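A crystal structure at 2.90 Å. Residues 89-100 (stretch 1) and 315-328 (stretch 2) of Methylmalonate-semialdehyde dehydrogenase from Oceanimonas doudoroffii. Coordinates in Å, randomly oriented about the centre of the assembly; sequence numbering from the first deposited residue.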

ATOM      1  N   ILE A  89     -16.102 -34.392   6.354  1.00 24.95           N
ATOM      2  CA  ILE A  89     -16.699 -33.372   7.225  1.00 23.93           C
ATOM      3  C   ILE A  89     -18.083 -33.825   7.685  1.00 23.16           C
ATOM      4  O   ILE A  89     -18.383 -33.746   8.853  1.00 23.18           O
ATOM      5  CB  ILE A  89     -16.816 -31.996   6.538  1.00 23.63           C
ATOM      6  CG1 ILE A  89     -15.434 -31.350   6.323  1.00 22.56           C
ATOM      7  CG2 ILE A  89     -17.688 -31.063   7.368  1.00 24.16           C
ATOM      8  CD1 ILE A  89     -15.469 -30.187   5.340  1.00 21.69           C
ATOM      9  N   GLY A  90     -18.921 -34.287   6.764  1.00 23.17           N
ATOM     10  CA  GLY A  90     -20.261 -34.774   7.105  1.00 22.70           C
ATOM     11  C   GLY A  90     -20.252 -35.979   8.033  1.00 23.22           C
ATOM     12  O   GLY A  90     -21.177 -36.193   8.805  1.00 24.55           O
ATOM     13  N   GLU A  91     -19.199 -36.773   7.976  1.00 23.40           N
ATOM     14  CA  GLU A  91     -19.161 -38.009   8.738  1.00 23.93           C
ATOM     15  C   GLU A  91     -18.933 -37.775  10.239  1.00 23.28           C
ATOM     16  O   GLU A  91     -19.380 -38.588  11.069  1.00 24.64           O
ATOM     17  CB  GLU A  91     -18.075 -38.934   8.162  1.00 25.49           C
ATOM     18  CG  GLU A  91     -18.085 -40.365   8.685  1.00 26.82           C
ATOM     19  CD  GLU A  91     -17.190 -41.283   7.862  1.00 29.07           C
ATOM     20  OE1 GLU A  91     -17.696 -42.250   7.265  1.00 31.08           O
ATOM     21  OE2 GLU A  91     -15.976 -41.040   7.779  1.00 31.53           O
ATOM     22  N   GLU A  92     -18.237 -36.686  10.581  1.00 21.20           N
ATOM     23  CA  GLU A  92     -17.774 -36.440  11.961  1.00 19.81           C
ATOM     24  C   GLU A  92     -18.356 -35.167  12.584  1.00 19.69           C
ATOM     25  O   GLU A  92     -18.681 -35.158  13.760  1.00 19.83           O
ATOM     26  CB  GLU A  92     -16.247 -36.407  12.034  1.00 19.07           C
ATOM     27  CG  GLU A  92     -15.562 -37.700  11.605  1.00 18.85           C
ATOM     28  CD  GLU A  92     -14.036 -37.609  11.554  1.00 18.42           C
ATOM     29  OE1 GLU A  92     -13.366 -38.625  11.791  1.00 17.35           O
ATOM     30  OE2 GLU A  92     -13.492 -36.527  11.245  1.00 19.29           O
ATOM     31  N   HIS A  93     -18.452 -34.095  11.812  1.00 19.69           N
ATOM     32  CA  HIS A  93     -19.204 -32.902  12.211  1.00 20.47           C
ATOM     33  C   HIS A  93     -20.731 -33.066  12.001  1.00 22.48           C
ATOM     34  O   HIS A  93     -21.525 -32.658  12.852  1.00 22.06           O
ATOM     35  CB  HIS A  93     -18.716 -31.714  11.400  1.00 19.62           C
ATOM     36  CG  HIS A  93     -19.402 -30.427  11.726  1.00 18.49           C
ATOM     37  ND1 HIS A  93     -20.689 -30.145  11.340  1.00 18.17           N
ATOM     38  CD2 HIS A  93     -18.949 -29.325  12.355  1.00 18.04           C
ATOM     39  CE1 HIS A  93     -21.005 -28.929  11.740  1.00 18.55           C
ATOM     40  NE2 HIS A  93     -19.964 -28.407  12.353  1.00 18.02           N
ATOM     41  N   GLY A  94     -21.119 -33.600  10.836  1.00 24.32           N
ATOM     42  CA  GLY A  94     -22.510 -33.894  10.517  1.00 26.54           C
ATOM     43  C   GLY A  94     -23.144 -33.020   9.453  1.00 27.90           C
ATOM     44  O   GLY A  94     -24.287 -33.286   9.017  1.00 27.44           O
ATOM     45  N   LYS A  95     -22.405 -31.999   9.012  1.00 28.62           N
ATOM     46  CA  LYS A  95     -22.983 -30.955   8.135  1.00 29.53           C
ATOM     47  C   LYS A  95     -23.202 -31.437   6.709  1.00 29.35           C
ATOM     48  O   LYS A  95     -22.451 -32.266   6.197  1.00 28.37           O
ATOM     49  CB  LYS A  95     -22.187 -29.636   8.154  1.00 27.77           C
ATOM     50  CG  LYS A  95     -20.760 -29.709   7.677  1.00 26.63           C
ATOM     51  CD  LYS A  95     -20.144 -28.320   7.567  1.00 25.40           C
ATOM     52  CE  LYS A  95     -19.785 -27.710   8.913  1.00 23.96           C
ATOM     53  NZ  LYS A  95     -18.996 -26.458   8.751  1.00 23.32           N
ATOM     54  N   ILE A  96     -24.239 -30.919   6.069  1.00 30.98           N
ATOM     55  CA  ILE A  96     -24.691 -31.568   4.849  1.00 33.73           C
ATOM     56  C   ILE A  96     -23.881 -30.998   3.673  1.00 32.61           C
ATOM     57  O   ILE A  96     -23.258 -29.947   3.797  1.00 30.12           O
ATOM     58  CB  ILE A  96     -26.254 -31.627   4.693  1.00 35.25           C
ATOM     59  CG1 ILE A  96     -26.783 -30.559   3.748  1.00 39.12           C
ATOM     60  CG2 ILE A  96     -26.985 -31.647   6.044  1.00 34.05           C
ATOM     61  CD1 ILE A  96     -27.207 -31.135   2.405  1.00 42.66           C
ATOM     62  N   ALA A  97     -23.850 -31.750   2.570  1.00 33.68           N
ATOM     63  CA  ALA A  97     -23.026 -31.441   1.390  1.00 31.93           C
ATOM     64  C   ALA A  97     -22.812 -29.945   1.143  1.00 32.11           C
ATOM     65  O   ALA A  97     -21.681 -29.479   1.121  1.00 32.52           O
ATOM     66  CB  ALA A  97     -23.619 -32.092   0.155  1.00 31.43           C
ATOM     67  N   HIS A  98     -23.889 -29.188   0.975  1.00 31.89           N
ATOM     68  CA  HIS A  98     -23.757 -27.766   0.629  1.00 29.98           C
ATOM     69  C   HIS A  98     -23.019 -26.934   1.685  1.00 30.88           C
ATOM     70  O   HIS A  98     -22.253 -26.058   1.307  1.00 33.91           O
ATOM     71  CB  HIS A  98     -25.111 -27.124   0.329  1.00 28.56           C
ATOM     72  CG  HIS A  98     -25.986 -26.984   1.530  1.00 27.08           C
ATOM     73  ND1 HIS A  98     -26.984 -27.881   1.826  1.00 26.49           N
ATOM     74  CD2 HIS A  98     -25.989 -26.075   2.528  1.00 26.03           C
ATOM     75  CE1 HIS A  98     -27.584 -27.518   2.944  1.00 25.50           C
ATOM     76  NE2 HIS A  98     -26.987 -26.436   3.399  1.00 25.34           N
ATOM     77  N   ASP A  99     -23.240 -27.181   2.980  1.00 30.30           N
ATOM     78  CA  ASP A  99     -22.505 -26.456   4.027  1.00 30.10           C
ATOM     79  C   ASP A  99     -21.043 -26.850   4.020  1.00 28.52           C
ATOM     80  O   ASP A  99     -20.190 -26.019   4.260  1.00 28.92           O
ATOM     81  CB  ASP A  99     -23.056 -26.707   5.436  1.00 32.73           C
ATOM     82  CG  ASP A  99     -24.152 -25.732   5.832  1.00 36.01           C
ATOM     83  OD1 ASP A  99     -23.934 -24.502   5.718  1.00 36.72           O
ATOM     84  OD2 ASP A  99     -25.228 -26.198   6.301  1.00 41.00           O
ATOM     85  N   ALA A 100     -20.746 -28.121   3.786  1.00 27.73           N
ATOM     86  CA  ALA A 100     -19.345 -28.565   3.707  1.00 26.64           C
ATOM     87  C   ALA A 100     -18.655 -27.930   2.486  1.00 25.47           C
ATOM     88  O   ALA A 100     -17.565 -27.405   2.602  1.00 24.05           O
ATOM     89  CB  ALA A 100     -19.261 -30.094   3.669  1.00 26.15           C
TER
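Stretch 2, residues 315-328: PSTDSGNDFGPVIT

Stretch 1 is a helix, a turn and a second helix; stretch 2, with no regular helix or strand, drapes over the turn. There is no strand pairing and no crossing angle to define. The register is that of a loop curling round a corner: CA of Ser-316 lies 4.3 Å from CA of Ile-96, CA of Ser-319 is 6.2 Å from CA of Ala-97, and then the chain comes back, with CA of Gly-324 at 5.0 Å from CA of Lys-95 and CA of Ile-327 at 5.8 Å from CA of His-93. From Gly-324 to Ile-327 the two chains therefore run in opposite senses.

Glycines on both chains allow close backbone packing at the turn. Gly-94 leaves the first helix with positive phi, where a CB would be jammed against the preceding carbonyl and would also clash with CD of Pro-325. Facing it, Gly-324 sets its CA 3.7 Å from O of Gly-94; a CB there would strike that same oxygen. CD of Pro-325 packs 3.4 Å from O of Gly-94.

Ile-96 is the side chain around which the loop folds. Its CG1 lies 3.2 Å from O of Asn-321, its CD1 3.5 Å from N of Gly-320, and its CG2 3.9 Å from C of Phe-323, so a hydrophobic residue is wrapped largely by backbone. The loop helps hold its own curve: ND2 of Asn-321 donates to O of Pro-315 at 3.0 Å, tying the two arms together. Farther along, the edge of the His-98 ring meets the backbone, CE1 standing 3.3 Å from O of Asn-321.

At the other end, CD1 of Ile-327 reaches to 3.8 Å from CA of His-93. A water bridges the chains there, donating to O of Glu-92 at 2.8 Å and to O of Ile-327 at 3.1 Å. With no clear direct hydrogen bond across the contact, the fit rests chiefly on shape.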

ATOM      1  N   PRO A 315     -29.728 -36.387   8.580  1.00 26.44           N
ATOM      2  CA  PRO A 315     -28.337 -36.752   8.349  1.00 26.53           C
ATOM      3  C   PRO A 315     -27.794 -36.279   7.004  1.00 27.31           C
ATOM      4  O   PRO A 315     -28.537 -36.092   6.044  1.00 26.26           O
ATOM      5  CB  PRO A 315     -28.368 -38.278   8.415  1.00 26.27           C
ATOM      6  CG  PRO A 315     -29.745 -38.643   7.988  1.00 25.95           C
ATOM      7  CD  PRO A 315     -30.638 -37.538   8.449  1.00 25.61           C
ATOM      8  N   SER A 316     -26.481 -36.105   6.949  1.00 30.68           N
ATOM      9  CA  SER A 316     -25.790 -35.665   5.732  1.00 31.70           C
ATOM     10  C   SER A 316     -25.972 -36.632   4.548  1.00 32.67           C
ATOM     11  O   SER A 316     -25.769 -36.252   3.410  1.00 33.89           O
ATOM     12  CB  SER A 316     -24.305 -35.510   6.023  1.00 31.34           C
ATOM     13  OG  SER A 316     -23.770 -36.763   6.418  1.00 32.16           O
ATOM     14  N   THR A 317     -26.341 -37.880   4.828  1.00 34.48           N
ATOM     15  CA  THR A 317     -26.632 -38.880   3.794  1.00 33.69           C
ATOM     16  C   THR A 317     -27.752 -38.432   2.859  1.00 33.61           C
ATOM     17  O   THR A 317     -27.721 -38.689   1.658  1.00 34.86           O
ATOM     18  CB  THR A 317     -27.004 -40.228   4.426  1.00 32.06           C
ATOM     19  OG1 THR A 317     -28.043 -40.027   5.397  1.00 31.01           O
ATOM     20  CG2 THR A 317     -25.769 -40.867   5.087  1.00 30.42           C
ATOM     21  N   ASP A 318     -28.736 -37.753   3.422  1.00 34.85           N
ATOM     22  CA  ASP A 318     -29.760 -37.102   2.637  1.00 34.81           C
ATOM     23  C   ASP A 318     -29.232 -35.711   2.392  1.00 36.03           C
ATOM     24  O   ASP A 318     -29.178 -34.895   3.308  1.00 36.29           O
ATOM     25  CB  ASP A 318     -31.100 -37.099   3.405  1.00 33.89           C
ATOM     26  CG  ASP A 318     -32.266 -36.449   2.624  1.00 32.82           C
ATOM     27  OD1 ASP A 318     -32.210 -36.328   1.386  1.00 30.24           O
ATOM     28  OD2 ASP A 318     -33.267 -36.071   3.262  1.00 30.83           O
ATOM     29  N   SER A 319     -28.794 -35.453   1.162  1.00 38.29           N
ATOM     30  CA  SER A 319     -28.620 -34.075   0.705  1.00 39.53           C
ATOM     31  C   SER A 319     -29.993 -33.443   0.768  1.00 40.49           C
ATOM     32  O   SER A 319     -30.992 -34.143   0.963  1.00 46.40           O
ATOM     33  CB  SER A 319     -28.107 -34.034  -0.721  1.00 39.03           C
ATOM     34  OG  SER A 319     -26.779 -34.483  -0.757  1.00 40.50           O
ATOM     35  N   GLY A 320     -30.080 -32.133   0.631  1.00 37.07           N
ATOM     36  CA  GLY A 320     -31.404 -31.509   0.595  1.00 34.86           C
ATOM     37  C   GLY A 320     -31.950 -31.212   1.964  1.00 32.98           C
ATOM     38  O   GLY A 320     -32.857 -30.403   2.088  1.00 35.36           O
ATOM     39  N   ASN A 321     -31.417 -31.867   2.992  1.00 31.43           N
ATOM     40  CA  ASN A 321     -31.554 -31.377   4.366  1.00 30.22           C
ATOM     41  C   ASN A 321     -30.930 -29.993   4.514  1.00 29.25           C
ATOM     42  O   ASN A 321     -29.862 -29.732   3.969  1.00 27.43           O
ATOM     43  CB  ASN A 321     -30.898 -32.332   5.366  1.00 29.39           C
ATOM     44  CG  ASN A 321     -31.755 -33.539   5.662  1.00 29.56           C
ATOM     45  OD1 ASN A 321     -32.968 -33.422   5.862  1.00 29.20           O
ATOM     46  ND2 ASN A 321     -31.128 -34.705   5.731  1.00 29.86           N
ATOM     47  N   ASP A 322     -31.606 -29.111   5.245  1.00 28.72           N
ATOM     48  CA  ASP A 322     -31.079 -27.771   5.504  1.00 28.35           C
ATOM     49  C   ASP A 322     -29.879 -27.803   6.469  1.00 28.56           C
ATOM     50  O   ASP A 322     -28.856 -27.140   6.230  1.00 28.62           O
ATOM     51  CB  ASP A 322     -32.181 -26.845   6.000  1.00 27.72           C
ATOM     52  CG  ASP A 322     -33.095 -26.414   4.883  1.00 28.44           C
ATOM     53  OD1 ASP A 322     -32.663 -25.561   4.091  1.00 27.04           O
ATOM     54  OD2 ASP A 322     -34.237 -26.929   4.780  1.00 31.55           O
ATOM     55  N   PHE A 323     -29.981 -28.588   7.535  1.00 27.09           N
ATOM     56  CA  PHE A 323     -28.847 -28.733   8.426  1.00 26.45           C
ATOM     57  C   PHE A 323     -28.794 -30.072   9.131  1.00 25.69           C
ATOM     58  O   PHE A 323     -29.752 -30.824   9.118  1.00 27.78           O
ATOM     59  CB  PHE A 323     -28.754 -27.549   9.403  1.00 26.60           C
ATOM     60  CG  PHE A 323     -30.000 -27.278  10.179  1.00 26.25           C
ATOM     61  CD1 PHE A 323     -30.946 -26.382   9.711  1.00 26.39           C
ATOM     62  CD2 PHE A 323     -30.213 -27.891  11.395  1.00 25.82           C
ATOM     63  CE1 PHE A 323     -32.090 -26.122  10.442  1.00 25.80           C
ATOM     64  CE2 PHE A 323     -31.346 -27.623  12.129  1.00 25.37           C
ATOM     65  CZ  PHE A 323     -32.283 -26.741  11.657  1.00 25.20           C
ATOM     66  N   GLY A 324     -27.640 -30.358   9.722  1.00 25.10           N
ATOM     67  CA  GLY A 324     -27.362 -31.649  10.343  1.00 23.73           C
ATOM     68  C   GLY A 324     -27.493 -31.670  11.852  1.00 22.48           C
ATOM     69  O   GLY A 324     -28.119 -30.803  12.455  1.00 22.02           O
ATOM     70  N   PRO A 325     -26.893 -32.672  12.479  1.00 22.71           N
ATOM     71  CA  PRO A 325     -26.974 -32.718  13.906  1.00 23.34           C
ATOM     72  C   PRO A 325     -25.991 -31.778  14.549  1.00 24.64           C
ATOM     73  O   PRO A 325     -25.106 -31.207  13.913  1.00 24.96           O
ATOM     74  CB  PRO A 325     -26.595 -34.162  14.235  1.00 23.69           C
ATOM     75  CG  PRO A 325     -25.660 -34.574  13.134  1.00 24.07           C
ATOM     76  CD  PRO A 325     -26.016 -33.727  11.933  1.00 24.12           C
ATOM     77  N   VAL A 326     -26.159 -31.645  15.841  1.00 26.35           N
ATOM     78  CA  VAL A 326     -25.203 -30.973  16.658  1.00 26.63           C
ATOM     79  C   VAL A 326     -24.028 -31.930  16.904  1.00 25.81           C
ATOM     80  O   VAL A 326     -24.111 -33.121  16.650  1.00 25.55           O
ATOM     81  CB  VAL A 326     -25.923 -30.441  17.903  1.00 28.21           C
ATOM     82  CG1 VAL A 326     -25.342 -31.009  19.201  1.00 30.53           C
ATOM     83  CG2 VAL A 326     -25.995 -28.911  17.832  1.00 27.57           C
ATOM     84  N   ILE A 327     -22.922 -31.378  17.359  1.00 26.41           N
ATOM     85  CA  ILE A 327     -21.637 -32.093  17.364  1.00 27.76           C
ATOM     86  C   ILE A 327     -21.551 -33.282  18.338  1.00 27.75           C
ATOM     87  O   ILE A 327     -20.977 -34.319  17.982  1.00 27.05           O
ATOM     88  CB  ILE A 327     -20.448 -31.089  17.546  1.00 27.77           C
ATOM     89  CG1 ILE A 327     -19.088 -31.765  17.362  1.00 27.15           C
ATOM     90  CG2 ILE A 327     -20.490 -30.415  18.910  1.00 29.23           C
ATOM     91  CD1 ILE A 327     -18.797 -32.198  15.949  1.00 27.47           C
ATOM     92  N   THR A 328     -22.097 -33.117  19.546  1.00 29.16           N
ATOM     93  CA  THR A 328     -22.056 -34.153  20.599  1.00 30.69           C
ATOM     94  C   THR A 328     -23.349 -34.193  21.385  1.00 32.63           C
ATOM     95  O   THR A 328     -24.119 -33.237  21.373  1.00 32.06           O
ATOM     96  CB  THR A 328     -20.899 -33.932  21.623  1.00 29.94           C
ATOM     97  OG1 THR A 328     -21.096 -32.717  22.357  1.00 29.84           O
ATOM     98  CG2 THR A 328     -19.526 -33.898  20.942  1.00 29.42           C
TER
HETATM   99  O   HOH W   1     -18.797 -35.930  16.436  1.00 10.19           O